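Long-range contacts in DegV family protein (Thermus thermophilus, PDB 2DT8), which binds fatty acids, here a palmitic acid held in the interior of its DegV fold, and also binds zinc: residues V155-L165 against L181-L190; G168-A176 against E192-R200. One frame throughout, in Å; residues are numbered along the deposited sequence.

Interaction 1. Residues V155-L165 against L181-L190; sequences VRFSVATLEFL and LLNLKPVLTL. With PLM (palmitic acid), chain C.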
loop_
_atom_site.group_PDB
_atom_site.type_symbol
_atom_site.label_atom_id
_atom_site.label_comp_id
_atom_site.label_asym_id
_atom_site.label_seq_id
_atom_site.Cartn_x
_atom_site.Cartn_y
_atom_site.Cartn_z
ATOM N N VAL A 155 0.019 -10.403 -3.172
ATOM C CA VAL A 155 1.035 -9.369 -3.280
ATOM C C VAL A 155 2.432 -9.953 -3.415
ATOM O O VAL A 155 2.810 -10.884 -2.704
ATOM C CB VAL A 155 1.021 -8.347 -2.091
ATOM C CG1 VAL A 155 1.074 -9.065 -0.745
ATOM C CG2 VAL A 155 2.215 -7.380 -2.232
ATOM N N ARG A 156 3.175 -9.428 -4.385
ATOM C CA ARG A 156 4.563 -9.804 -4.591
ATOM C C ARG A 156 5.298 -8.551 -5.015
ATOM O O ARG A 156 4.766 -7.731 -5.762
ATOM C CB ARG A 156 4.725 -10.844 -5.706
ATOM C CG ARG A 156 4.338 -12.261 -5.327
ATOM C CD ARG A 156 5.241 -12.835 -4.245
ATOM N NE ARG A 156 4.941 -14.247 -3.987
ATOM C CZ ARG A 156 3.897 -14.681 -3.286
ATOM N NH1 ARG A 156 3.034 -13.824 -2.758
ATOM N NH2 ARG A 156 3.708 -15.987 -3.107
ATOM N N PHE A 157 6.518 -8.394 -4.527
ATOM C CA PHE A 157 7.330 -7.263 -4.951
ATOM C C PHE A 157 8.801 -7.590 -4.804
ATOM O O PHE A 157 9.181 -8.536 -4.111
ATOM C CB PHE A 157 6.991 -5.970 -4.177
ATOM C CG PHE A 157 7.360 -5.988 -2.713
ATOM C CD1 PHE A 157 6.551 -6.632 -1.772
ATOM C CD2 PHE A 157 8.488 -5.304 -2.262
ATOM C CE1 PHE A 157 6.861 -6.581 -0.404
ATOM C CE2 PHE A 157 8.808 -5.248 -0.898
ATOM C CZ PHE A 157 7.988 -5.892 0.036
ATOM N N SER A 158 9.626 -6.830 -5.515
ATOM C CA SER A 158 11.073 -6.977 -5.429
ATOM C C SER A 158 11.634 -5.584 -5.158
ATOM O O SER A 158 10.938 -4.575 -5.334
ATOM C CB SER A 158 11.634 -7.543 -6.734
ATOM O OG SER A 158 13.010 -7.873 -6.600
ATOM N N VAL A 159 12.889 -5.538 -4.708
ATOM C CA VAL A 159 13.575 -4.291 -4.377
ATOM C C VAL A 159 15.028 -4.394 -4.825
ATOM O O VAL A 159 15.562 -5.496 -4.949
ATOM C CB VAL A 159 13.552 -4.024 -2.849
ATOM C CG1 VAL A 159 12.131 -3.760 -2.383
ATOM C CG2 VAL A 159 14.118 -5.226 -2.092
ATOM N N ALA A 160 15.669 -3.255 -5.069
ATOM C CA ALA A 160 17.066 -3.266 -5.500
ATOM C C ALA A 160 17.975 -3.693 -4.356
ATOM O O ALA A 160 18.995 -4.342 -4.578
ATOM C CB ALA A 160 17.477 -1.874 -5.994
ATOM N N THR A 161 17.604 -3.319 -3.135
ATOM C CA THR A 161 18.390 -3.652 -1.955
ATOM C C THR A 161 17.473 -3.823 -0.760
ATOM O O THR A 161 16.372 -3.270 -0.727
ATOM C CB THR A 161 19.411 -2.535 -1.604
ATOM O OG1 THR A 161 20.064 -2.861 -0.371
ATOM C CG2 THR A 161 18.712 -1.183 -1.424
ATOM N N LEU A 162 17.922 -4.605 0.212
ATOM C CA LEU A 162 17.140 -4.799 1.420
ATOM C C LEU A 162 17.534 -3.756 2.472
ATOM O O LEU A 162 16.972 -3.721 3.559
ATOM C CB LEU A 162 17.387 -6.203 1.994
ATOM C CG LEU A 162 16.945 -7.401 1.152
ATOM C CD1 LEU A 162 17.380 -8.684 1.849
ATOM C CD2 LEU A 162 15.443 -7.380 0.965
ATOM N N GLU A 163 18.468 -2.872 2.127
ATOM C CA GLU A 163 18.962 -1.889 3.089
ATOM C C GLU A 163 17.952 -0.894 3.650
ATOM O O GLU A 163 18.036 -0.528 4.830
ATOM C CB GLU A 163 20.159 -1.133 2.502
ATOM C CG GLU A 163 20.973 -0.308 3.510
ATOM C CD GLU A 163 21.652 -1.142 4.586
ATOM O OE1 GLU A 163 21.886 -2.350 4.375
ATOM O OE2 GLU A 163 21.966 -0.566 5.652
ATOM N N PHE A 164 17.010 -0.432 2.831
ATOM C CA PHE A 164 16.024 0.511 3.355
ATOM C C PHE A 164 15.044 -0.186 4.292
ATOM O O PHE A 164 14.600 0.392 5.294
ATOM C CB PHE A 164 15.279 1.213 2.215
ATOM C CG PHE A 164 16.117 2.238 1.491
ATOM C CD1 PHE A 164 17.187 1.849 0.689
ATOM C CD2 PHE A 164 15.836 3.588 1.615
ATOM C CE1 PHE A 164 17.961 2.798 0.023
ATOM C CE2 PHE A 164 16.608 4.542 0.952
ATOM C CZ PHE A 164 17.673 4.144 0.154
ATOM N N LEU A 165 14.710 -1.431 3.972
ATOM C CA LEU A 165 13.810 -2.203 4.814
ATOM C C LEU A 165 14.498 -2.461 6.156
ATOM O O LEU A 165 13.900 -2.360 7.220
ATOM C CB LEU A 165 13.419 -3.501 4.111
ATOM C CG LEU A 165 12.339 -3.355 3.035
ATOM C CD1 LEU A 165 12.242 -4.627 2.224
ATOM C CD2 LEU A 165 11.015 -3.036 3.692
ATOM N N LEU A 181 21.078 -13.755 0.708
ATOM C CA LEU A 181 20.702 -13.281 -0.609
ATOM C C LEU A 181 21.771 -13.052 -1.680
ATOM O O LEU A 181 21.521 -13.142 -2.874
ATOM C CB LEU A 181 20.046 -11.851 -0.440
ATOM C CG LEU A 181 19.407 -11.269 -1.702
ATOM C CD1 LEU A 181 18.321 -12.179 -2.284
ATOM C CD2 LEU A 181 18.750 -9.911 -1.465
ATOM N N LEU A 182 22.982 -12.779 -1.162
ATOM C CA LEU A 182 24.065 -12.513 -2.089
ATOM C C LEU A 182 23.718 -11.493 -3.177
ATOM O O LEU A 182 23.318 -10.368 -2.904
ATOM C CB LEU A 182 24.682 -13.862 -2.497
ATOM C CG LEU A 182 25.414 -14.538 -1.331
ATOM C CD1 LEU A 182 25.660 -16.009 -1.624
ATOM C CD2 LEU A 182 26.732 -13.821 -1.101
ATOM N N ASN A 183 23.911 -11.763 -4.335
ATOM C CA ASN A 183 23.634 -11.065 -5.575
ATOM C C ASN A 183 22.298 -11.368 -6.257
ATOM O O ASN A 183 21.945 -10.787 -7.275
ATOM C CB ASN A 183 24.823 -11.221 -6.472
ATOM C CG ASN A 183 26.099 -10.591 -5.929
ATOM O OD1 ASN A 183 26.082 -9.466 -5.423
ATOM N ND2 ASN A 183 27.209 -11.312 -6.037
ATOM N N LEU A 184 21.575 -12.297 -5.607
ATOM C CA LEU A 184 20.303 -12.683 -6.185
ATOM C C LEU A 184 19.164 -11.620 -6.026
ATOM O O LEU A 184 19.347 -10.710 -5.214
ATOM C CB LEU A 184 19.722 -13.997 -5.519
ATOM C CG LEU A 184 20.533 -15.275 -5.711
ATOM C CD1 LEU A 184 20.048 -16.315 -4.717
ATOM C CD2 LEU A 184 20.371 -15.762 -7.139
ATOM N N LYS A 185 18.069 -11.696 -6.786
ATOM C CA LYS A 185 16.994 -10.707 -6.665
ATOM C C LYS A 185 15.969 -11.274 -5.701
ATOM O O LYS A 185 15.522 -12.403 -5.870
ATOM C CB LYS A 185 16.320 -10.437 -8.014
ATOM C CG LYS A 185 17.282 -10.046 -9.126
ATOM C CD LYS A 185 18.189 -8.881 -8.742
ATOM C CE LYS A 185 19.159 -8.584 -9.881
ATOM N NZ LYS A 185 20.090 -7.474 -9.550
ATOM N N PRO A 186 15.580 -10.502 -4.678
ATOM C CA PRO A 186 14.602 -10.974 -3.697
ATOM C C PRO A 186 13.159 -10.793 -4.136
ATOM O O PRO A 186 12.823 -9.810 -4.794
ATOM C CB PRO A 186 14.918 -10.126 -2.474
ATOM C CG PRO A 186 15.242 -8.788 -3.101
ATOM C CD PRO A 186 16.112 -9.177 -4.302
ATOM N N VAL A 187 12.320 -11.762 -3.793
ATOM C CA VAL A 187 10.898 -11.668 -4.089
ATOM C C VAL A 187 10.248 -11.694 -2.716
ATOM O O VAL A 187 10.463 -12.618 -1.922
ATOM C CB VAL A 187 10.414 -12.832 -4.962
ATOM C CG1 VAL A 187 8.912 -12.712 -5.194
ATOM C CG2 VAL A 187 11.153 -12.797 -6.304
ATOM N N LEU A 188 9.471 -10.661 -2.435
ATOM C CA LEU A 188 8.847 -10.505 -1.127
ATOM C C LEU A 188 7.327 -10.442 -1.175
ATOM O O LEU A 188 6.731 -10.235 -2.228
ATOM C CB LEU A 188 9.375 -9.220 -0.480
ATOM C CG LEU A 188 10.902 -9.090 -0.407
ATOM C CD1 LEU A 188 11.269 -7.791 0.294
ATOM C CD2 LEU A 188 11.490 -10.276 0.335
ATOM N N THR A 189 6.708 -10.604 -0.010
ATOM C CA THR A 189 5.252 -10.538 0.104
ATOM C C THR A 189 4.936 -10.010 1.502
ATOM O O THR A 189 5.826 -9.525 2.209
ATOM C CB THR A 189 4.611 -11.954 -0.118
ATOM O OG1 THR A 189 3.179 -11.847 -0.144
ATOM C CG2 THR A 189 5.019 -12.919 0.990
ATOM N N LEU A 190 3.661 -10.039 1.868
ATOM C CA LEU A 190 3.243 -9.656 3.210
ATOM C C LEU A 190 2.284 -10.734 3.694
ATOM O O LEU A 190 1.482 -11.247 2.917
ATOM C CB LEU A 190 2.515 -8.305 3.232
ATOM C CG LEU A 190 3.380 -7.041 3.177
ATOM C CD1 LEU A 190 3.648 -6.670 1.737
ATOM C CD2 LEU A 190 2.667 -5.896 3.889
HETATM C C1 PLM C . 5.286 5.542 9.446
HETATM O O1 PLM C . 4.414 5.168 10.385
HETATM O O2 PLM C . 6.211 6.268 9.744
HETATM C C2 PLM C . 5.118 5.051 8.023
HETATM C C3 PLM C . 5.754 3.663 7.895
HETATM C C4 PLM C . 5.644 3.161 6.453
HETATM C C5 PLM C . 6.247 1.760 6.367
HETATM C C6 PLM C . 6.066 1.191 4.960
HETATM C C7 PLM C . 6.711 -0.179 4.900
HETATM C C8 PLM C . 6.374 -0.850 3.590
HETATM C C9 PLM C . 6.748 -2.326 3.706
HETATM C CA PLM C . 7.004 -2.899 2.326
HETATM C CB PLM C . 5.670 -3.329 1.743
HETATM C CC PLM C . 5.307 -2.393 0.603
HETATM C CD PLM C . 5.072 -3.214 -0.651
HETATM C CE PLM C . 4.888 -2.267 -1.834
HETATM C CF PLM C . 4.760 -3.078 -3.132
HETATM C CG PLM C . 3.344 -3.644 -3.248
#
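A single antiparallel bridge, the hydrogen-bonded pair Phe157 and Leu188, joins the outer strand 154-158 of the C-terminal sheet to the first arm of hairpin 185-201. Phe157 N gives to Leu188 O at 3.0 Å, and Leu188 N returns a straighter bond to Phe157 O at 2.7 Å (168° at the hydrogen). Side chains extend the grip at both ends. With OG anti to the backbone N (chi1 -172°), Ser158 reaches Pro186 O in the carbonyl plane, OG to O 2.7 Å. Val155 O takes two donors from opposite faces of its plane, Thr189 OG1 at 2.8 Å and Arg156 NH1 at 2.9 Å, tying the arginine's bent chain beside the threonine. The Phe157 ring is sandwiched: Leu188 CB lies over one face, 3.8 Å from the centroid in a CH-pi contact, while palmitic acid CD sits over the centre of the other. Leu190 CD1 touches both Phe157 CE1 (3.9 Å) and the lipid. Leu162 meets Leu181 tip to tip, and Leu165 meets Leu188 likewise, tying the hairpin to the loop and helix beyond strand 154-158. Val155, Phe157 and Leu190 line the tail end of this DegV-family fatty acid pocket.

Interaction 2. Residues G168-A176 against E192-R200; sequences GGRIGGAQA and EGRVEAAGR. With PLM (palmitic acid), chain C.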
loop_
_atom_site.group_PDB
_atom_site.type_symbol
_atom_site.label_atom_id
_atom_site.label_comp_id
_atom_site.label_asym_id
_atom_site.label_seq_id
_atom_site.Cartn_x
_atom_site.Cartn_y
_atom_site.Cartn_z
ATOM N N GLY A 168 15.025 0.971 8.154
ATOM C CA GLY A 168 13.754 1.533 8.570
ATOM C C GLY A 168 12.991 0.647 9.538
ATOM O O GLY A 168 12.007 1.088 10.136
ATOM N N GLY A 169 13.428 -0.603 9.666
ATOM C CA GLY A 169 12.805 -1.532 10.595
ATOM C C GLY A 169 11.605 -2.337 10.135
ATOM O O GLY A 169 11.041 -3.091 10.930
ATOM N N ARG A 170 11.212 -2.205 8.873
ATOM C CA ARG A 170 10.055 -2.939 8.374
ATOM C C ARG A 170 10.420 -4.185 7.566
ATOM O O ARG A 170 9.560 -4.806 6.948
ATOM C CB ARG A 170 9.177 -2.013 7.519
ATOM C CG ARG A 170 8.232 -1.130 8.326
ATOM C CD ARG A 170 8.942 -0.060 9.165
ATOM N NE ARG A 170 7.954 0.844 9.743
ATOM C CZ ARG A 170 8.230 1.889 10.515
ATOM N NH1 ARG A 170 9.485 2.184 10.821
ATOM N NH2 ARG A 170 7.241 2.635 10.985
ATOM N N ILE A 171 11.684 -4.588 7.622
ATOM C CA ILE A 171 12.133 -5.743 6.853
ATOM C C ILE A 171 11.411 -7.062 7.184
ATOM O O ILE A 171 11.288 -7.933 6.323
ATOM C CB ILE A 171 13.662 -5.915 6.999
ATOM C CG1 ILE A 171 14.193 -6.856 5.916
ATOM C CG2 ILE A 171 13.999 -6.398 8.406
ATOM C CD1 ILE A 171 15.713 -6.829 5.806
ATOM N N GLY A 172 10.939 -7.210 8.421
ATOM C CA GLY A 172 10.231 -8.420 8.805
ATOM C C GLY A 172 10.956 -9.703 8.427
ATOM O O GLY A 172 12.147 -9.848 8.688
ATOM N N GLY A 173 10.226 -10.641 7.826
ATOM C CA GLY A 173 10.804 -11.918 7.433
ATOM C C GLY A 173 11.841 -11.853 6.329
ATOM O O GLY A 173 12.536 -12.835 6.062
ATOM N N ALA A 174 11.947 -10.713 5.653
ATOM C CA ALA A 174 12.931 -10.582 4.586
ATOM C C ALA A 174 14.335 -10.561 5.179
ATOM O O ALA A 174 15.329 -10.587 4.461
ATOM C CB ALA A 174 12.680 -9.307 3.779
ATOM N N GLN A 175 14.409 -10.509 6.503
ATOM C CA GLN A 175 15.706 -10.504 7.159
ATOM C C GLN A 175 16.443 -11.805 6.862
ATOM O O GLN A 175 17.670 -11.850 6.902
ATOM C CB GLN A 175 15.534 -10.363 8.659
ATOM C CG GLN A 175 16.837 -10.253 9.407
ATOM C CD GLN A 175 16.968 -8.908 10.061
ATOM O OE1 GLN A 175 17.576 -7.987 9.514
ATOM N NE2 GLN A 175 16.359 -8.769 11.230
ATOM N N ALA A 176 15.687 -12.858 6.564
ATOM C CA ALA A 176 16.278 -14.158 6.263
ATOM C C ALA A 176 17.146 -14.082 5.009
ATOM O O ALA A 176 18.014 -14.925 4.795
ATOM C CB ALA A 176 15.180 -15.207 6.077
ATOM N N GLU A 192 -0.093 -11.467 7.167
ATOM C CA GLU A 192 -0.580 -10.889 8.406
ATOM C C GLU A 192 -0.131 -9.449 8.662
ATOM O O GLU A 192 0.032 -9.013 9.794
ATOM C CB GLU A 192 -0.262 -11.816 9.575
ATOM C CG GLU A 192 -1.081 -13.088 9.542
ATOM C CD GLU A 192 -2.571 -12.802 9.635
ATOM O OE1 GLU A 192 -2.984 -12.075 10.566
ATOM O OE2 GLU A 192 -3.332 -13.301 8.777
ATOM N N GLY A 193 0.081 -8.756 7.529
ATOM C CA GLY A 193 0.479 -7.368 7.655
ATOM C C GLY A 193 1.970 -7.073 7.889
ATOM O O GLY A 193 2.378 -5.939 8.153
ATOM N N ARG A 194 2.760 -8.138 7.787
ATOM C CA ARG A 194 4.203 -8.088 7.998
ATOM C C ARG A 194 4.929 -8.589 6.749
ATOM O O ARG A 194 4.500 -9.554 6.120
ATOM C CB ARG A 194 4.553 -8.969 9.209
ATOM C CG ARG A 194 6.025 -9.310 9.413
ATOM C CD ARG A 194 6.152 -10.327 10.560
ATOM N NE ARG A 194 7.440 -11.022 10.604
ATOM C CZ ARG A 194 8.519 -10.587 11.248
ATOM N NH1 ARG A 194 8.485 -9.445 11.919
ATOM N NH2 ARG A 194 9.639 -11.302 11.220
ATOM N N VAL A 195 6.035 -7.942 6.397
ATOM C CA VAL A 195 6.801 -8.357 5.229
ATOM C C VAL A 195 7.388 -9.748 5.474
ATOM O O VAL A 195 7.859 -10.050 6.573
ATOM C CB VAL A 195 7.941 -7.355 4.935
ATOM C CG1 VAL A 195 8.854 -7.896 3.833
ATOM C CG2 VAL A 195 7.339 -6.010 4.514
ATOM N N GLU A 196 7.343 -10.589 4.449
ATOM C CA GLU A 196 7.882 -11.940 4.542
ATOM C C GLU A 196 8.596 -12.286 3.251
ATOM O O GLU A 196 8.344 -11.682 2.206
ATOM C CB GLU A 196 6.767 -12.961 4.791
ATOM C CG GLU A 196 5.985 -12.785 6.099
ATOM C CD GLU A 196 6.824 -13.003 7.357
ATOM O OE1 GLU A 196 7.957 -13.515 7.256
ATOM O OE2 GLU A 196 6.329 -12.665 8.459
ATOM N N ALA A 197 9.488 -13.261 3.321
ATOM C CA ALA A 197 10.241 -13.689 2.151
ATOM C C ALA A 197 9.367 -14.574 1.272
ATOM O O ALA A 197 8.541 -15.344 1.774
ATOM C CB ALA A 197 11.489 -14.449 2.590
ATOM N N ALA A 198 9.557 -14.462 -0.043
ATOM C CA ALA A 198 8.798 -15.246 -1.003
ATOM C C ALA A 198 9.647 -15.682 -2.193
ATOM O O ALA A 198 9.184 -15.654 -3.336
ATOM C CB ALA A 198 7.595 -14.454 -1.494
ATOM N N GLY A 199 10.897 -16.042 -1.932
ATOM C CA GLY A 199 11.760 -16.523 -3.000
ATOM C C GLY A 199 12.878 -15.597 -3.438
ATOM O O GLY A 199 12.928 -14.428 -3.056
ATOM N N ARG A 200 13.785 -16.143 -4.244
ATOM C CA ARG A 200 14.930 -15.415 -4.782
ATOM C C ARG A 200 15.192 -15.940 -6.190
ATOM O O ARG A 200 14.968 -17.115 -6.464
ATOM C CB ARG A 200 16.172 -15.648 -3.925
ATOM C CG ARG A 200 16.104 -15.030 -2.552
ATOM C CD ARG A 200 17.245 -15.540 -1.696
ATOM N NE ARG A 200 17.157 -16.985 -1.513
ATOM C CZ ARG A 200 18.054 -17.709 -0.854
ATOM N NH1 ARG A 200 19.110 -17.120 -0.314
ATOM N NH2 ARG A 200 17.896 -19.021 -0.737
HETATM C C1 PLM C . 5.286 5.542 9.446
HETATM O O1 PLM C . 4.414 5.168 10.385
HETATM O O2 PLM C . 6.211 6.268 9.744
HETATM C C2 PLM C . 5.118 5.051 8.023
HETATM C C3 PLM C . 5.754 3.663 7.895
HETATM C C4 PLM C . 5.644 3.161 6.453
HETATM C C5 PLM C . 6.247 1.760 6.367
HETATM C C6 PLM C . 6.066 1.191 4.960
HETATM C C7 PLM C . 6.711 -0.179 4.900
HETATM C C8 PLM C . 6.374 -0.850 3.590
HETATM C C9 PLM C . 6.748 -2.326 3.706
HETATM C CA PLM C . 7.004 -2.899 2.326
HETATM C CB PLM C . 5.670 -3.329 1.743
HETATM C CC PLM C . 5.307 -2.393 0.603
HETATM C CD PLM C . 5.072 -3.214 -0.651
HETATM C CE PLM C . 4.888 -2.267 -1.834
HETATM C CF PLM C . 4.760 -3.078 -3.132
HETATM C CG PLM C . 3.344 -3.644 -3.248
HETATM O O HOH W 1 7.362 -6.064 8.138
#
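Gly173 N donates to Val195 O at 2.7 Å, with 154° at the hydrogen and the donor tilted from the carbonyl plane, and this bond pins the loop after helix 163-168 to the second arm of the beta hairpin 185-201. The loop approaches so closely because glycines stand at the junction: the backbones of Gly172 and Gly173 meet Val195 O and Glu196 OE1 directly, with no side chain between them. The positive phi of Gly172 is one that glycine adopts readily.

Two side chains of the strand close over this bare backbone. The guanidinium of Arg194 lies with one face over the glycines, its NH2 3.5 Å from Gly173 N, while Glu196 OE1 comes 3.3 Å from Gly173 CA. The extended Arg194 chain and the bent Glu196 chain meet in a salt bridge, NE to OE2 2.9 Å, weak as a hydrogen bond, with OE2 at the guanidinium edge, in its plane. On the inner side Val195 splits its branches: CG1 packs against Ile171 O and Ala174 CB, and CG2 against Arg170 O and the fatty acid chain. A water donates to Arg170 O and accepts from Val195 N, bridging the two backbones.

Beyond this shell, Ala174 N closes a turn onto Ile171 O, and Ala174 leans on Leu188 of the first hairpin arm. Arg170 turns from the strand and runs along the lipid. Its NH2 touches palmitic acid C3 at 3.6 Å without bonding to the carboxyl, though its charge may favour the acid's head group. Its NE bonds to Leu92 O, and its rotation is fixed further by Gly168 O, which takes NH1 in the guanidinium plane at 2.8 Å, nearly straight along its own C=O direction.

Interactions 1 and 2, with centres about 8 Å apart, use the hairpin 185-201 from its two arms: 181-190 is held to the C-terminal sheet, and 192-200 to the loop 168-176. The arms are paired, with a classic beta bulge where Ala198 and Gly199 both face Val187; Val187 O lies 2.8 Å from Ala198 N, and Val187 N 2.8 Å from Gly199 O, both probable hydrogen bonds. Packing adds Leu181 CD1 against Arg200 CD at 3.6 Å. Both interactions line one palmitic acid: interaction 1 touches its tail, Val195 of interaction 2 its middle at C9, and Arg170 lies near the carboxyl end, which Ser93 and Thr61 bind. The zinc site at Glu67 and Glu105 is elsewhere.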